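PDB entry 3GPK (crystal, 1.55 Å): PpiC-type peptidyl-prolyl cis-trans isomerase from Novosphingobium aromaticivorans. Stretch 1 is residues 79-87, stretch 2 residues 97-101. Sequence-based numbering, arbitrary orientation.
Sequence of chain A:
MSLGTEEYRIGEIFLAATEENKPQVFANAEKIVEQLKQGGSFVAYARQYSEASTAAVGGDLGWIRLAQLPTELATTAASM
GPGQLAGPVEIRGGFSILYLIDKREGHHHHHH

Stretch 1 79-87: SMGPGQLAG
Stretch 2 97-101: ILYLI

Stretch 1 approaches stretch 2 as a loop, passes through a tight turn, and then joins it as an antiparallel strand. Residues 85-87 run against strand 97-101 with an angle of 156° between their N-to-C directions and a closest axial approach of 4.7 Å. Leu 85 lies opposite Tyr 99 as a non-hydrogen-bonded pair (CA-CA 4.5 Å), and Ala 86 opposite Leu 98 as a hydrogen-bonded pair (CA-CA 5.1 Å). Together the stretches bury 504 Å², both sides summed.

Ser 79 (phi/psi -99/-8°, chi1 m) stays out of reach of stretch 2. Met 80, a selenomethionine, has an extended backbone (-71/147°), and its CA-to-CB bond points toward stretch 2; its m, t, p rotamer turns CE in toward the backbone around Leu 98 to Leu 100. SE of Met 80 sits 4.1 Å from CB of Leu 98, and CE of Met 80 lies 3.9 Å from CB of Leu 100, two apolar contacts in a buried setting. CE of Met 80 also closely approaches backbone N of Leu 100, at 3.6 Å. Leu 98 (-114/152°) is in the m, t rotamer and Leu 100 (-83/93°) in t, p.

Gly 81 (-95/154°) opens a type II beta turn that ends at Gln 84. O of Gly 81 accepts a weak hydrogen bond from N of Gln 84 (3.3 Å) and rests 3.6 Å from CD2 of Leu 100. At the turn's corners, Pro 82 (-59/141°, C-gamma endo) is followed by Gly 83 (76/7°), whose positive phi favours glycine. The turn presents N of Gly 83 to O of Leu 100, giving a 2.8 Å hydrogen bond with an angle of 147° at the hydrogen. On its other polar group, O of Gly 83 accepts a hydrogen bond from a water at 2.7 Å; the same water is 3.1 Å from OH of Tyr 99, bridging turn and phenol.

The CA-to-CB bond of Gln 84 (-100/161°) points away, and its side chain (m, t, chi3 -162°) comes no nearer than 5.7 Å to stretch 2, so its contribution comes through the backbone: N of Leu 100 donates to O of Gln 84 (3.1 Å, 165°). O of Gln 84 also lies at the edge of the Tyr 99 ring, 3.4 Å from CD1 of Tyr 99, and receives a CA-H...O contact from CA of Tyr 99 at 3.6 Å.

Leu 85 (-106/151°, m, t) shares a sheet face with Tyr 99 (-136/116°, chi1 t, chi2 40°). Both side chains bend nearer at their ends, bringing CD2 of Leu 85 within 3.6 Å of CD1 of Tyr 99, an apolar contact oblique to the ring. CA of Leu 85 approaches O of Leu 98 at 3.2 Å in a second CA-H...O contact.

Ala 86 (-141/148°) turns its methyl to the other face, shared with Leu 98. Reciprocal hydrogen bonds close this pair: N of Ala 86 to O of Leu 98 (153°), and N of Leu 98 to O of Ala 86 (167°), both 2.9 Å. Gly 87 (115/-173°) continues the strand; a CB there would lie only 3.3 Å from CA of Ile 97 (-114/130°) and would be jammed against O of Ala 86.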

# COMPACT_ATOMS: atom_id res chain seq x y z
N SER A 79 -4.56 11.04 -2.33
CA SER A 79 -4.94 11.35 -3.71
C SER A 79 -5.47 10.17 -4.51
O SER A 79 -5.95 10.33 -5.63
CB SER A 79 -3.75 11.96 -4.47
OG SER A 79 -3.34 13.18 -3.88
N MSE A 80 -5.37 8.97 -3.94
CA MSE A 80 -5.83 7.77 -4.64
C MSE A 80 -7.33 7.63 -4.79
O MSE A 80 -8.09 8.05 -3.92
CB MSE A 80 -5.32 6.52 -3.93
CG MSE A 80 -3.83 6.32 -3.95
SE MSE A 80 -3.41 4.80 -2.86
CE MSE A 80 -3.89 3.39 -4.10
N GLY A 81 -7.75 7.02 -5.89
CA GLY A 81 -9.16 6.78 -6.13
C GLY A 81 -9.43 5.37 -5.63
O GLY A 81 -8.51 4.56 -5.62
N PRO A 82 -10.66 5.05 -5.23
CA PRO A 82 -10.95 3.70 -4.74
C PRO A 82 -10.66 2.59 -5.75
O PRO A 82 -10.91 2.74 -6.94
CB PRO A 82 -12.42 3.78 -4.35
CG PRO A 82 -12.96 4.76 -5.34
CD PRO A 82 -11.90 5.83 -5.36
N GLY A 83 -10.13 1.47 -5.25
CA GLY A 83 -9.83 0.34 -6.10
C GLY A 83 -8.59 0.47 -6.96
O GLY A 83 -8.33 -0.38 -7.81
N GLN A 84 -7.82 1.54 -6.76
CA GLN A 84 -6.61 1.73 -7.55
C GLN A 84 -5.36 1.31 -6.81
O GLN A 84 -5.36 1.18 -5.59
CB GLN A 84 -6.48 3.20 -7.96
CG GLN A 84 -7.68 3.75 -8.70
CD GLN A 84 -7.46 5.15 -9.23
OE1 GLN A 84 -8.41 5.86 -9.56
NE2 GLN A 84 -6.20 5.55 -9.32
N LEU A 85 -4.30 1.08 -7.57
CA LEU A 85 -2.99 0.70 -7.04
C LEU A 85 -2.11 1.93 -7.17
O LEU A 85 -2.30 2.74 -8.08
CB LEU A 85 -2.39 -0.43 -7.88
CG LEU A 85 -3.08 -1.79 -7.84
CD1 LEU A 85 -2.69 -2.61 -9.08
CD2 LEU A 85 -2.69 -2.51 -6.55
N ALA A 86 -1.13 2.07 -6.28
CA ALA A 86 -0.21 3.20 -6.34
C ALA A 86 1.19 2.74 -5.99
O ALA A 86 1.37 1.82 -5.20
CB ALA A 86 -0.66 4.30 -5.37
N GLY A 87 2.19 3.37 -6.58
CA GLY A 87 3.56 2.99 -6.28
C GLY A 87 4.30 2.39 -7.45
O GLY A 87 3.79 2.36 -8.58
N ILE A 97 3.93 -0.57 -2.18
CA ILE A 97 2.92 -0.57 -3.22
C ILE A 97 1.62 -0.52 -2.42
O ILE A 97 1.44 -1.30 -1.49
CB ILE A 97 2.95 -1.86 -4.07
CG1 ILE A 97 4.31 -2.01 -4.75
CG2 ILE A 97 1.83 -1.83 -5.11
CD1 ILE A 97 4.50 -3.36 -5.45
N LEU A 98 0.73 0.39 -2.78
CA LEU A 98 -0.53 0.50 -2.06
C LEU A 98 -1.73 0.13 -2.92
O LEU A 98 -1.70 0.27 -4.14
CB LEU A 98 -0.73 1.93 -1.55
CG LEU A 98 0.35 2.53 -0.66
CD1 LEU A 98 -0.03 3.97 -0.36
CD2 LEU A 98 0.50 1.71 0.63
N TYR A 99 -2.77 -0.35 -2.26
CA TYR A 99 -4.01 -0.72 -2.91
C TYR A 99 -5.14 -0.17 -2.05
O TYR A 99 -5.30 -0.56 -0.89
CB TYR A 99 -4.11 -2.25 -3.02
CG TYR A 99 -5.36 -2.76 -3.71
CD1 TYR A 99 -5.87 -2.11 -4.83
CD2 TYR A 99 -6.00 -3.91 -3.26
CE1 TYR A 99 -7.00 -2.59 -5.50
CE2 TYR A 99 -7.13 -4.41 -3.92
CZ TYR A 99 -7.62 -3.74 -5.04
OH TYR A 99 -8.73 -4.23 -5.69
N LEU A 100 -5.90 0.77 -2.60
CA LEU A 100 -7.01 1.35 -1.85
C LEU A 100 -8.23 0.45 -1.97
O LEU A 100 -9.02 0.56 -2.90
CB LEU A 100 -7.32 2.76 -2.36
CG LEU A 100 -8.35 3.52 -1.51
CD1 LEU A 100 -7.93 3.52 -0.05
CD2 LEU A 100 -8.48 4.94 -2.04
N ILE A 101 -8.36 -0.45 -0.99
CA ILE A 101 -9.45 -1.42 -0.95
C ILE A 101 -10.82 -0.81 -0.68
O ILE A 101 -11.80 -1.16 -1.34
CB ILE A 101 -9.18 -2.48 0.14
CG1 ILE A 101 -7.85 -3.19 -0.14
CG2 ILE A 101 -10.33 -3.47 0.19
CD1 ILE A 101 -7.35 -4.04 1.01
O HOH W 1 -9.78 -2.58 -8.15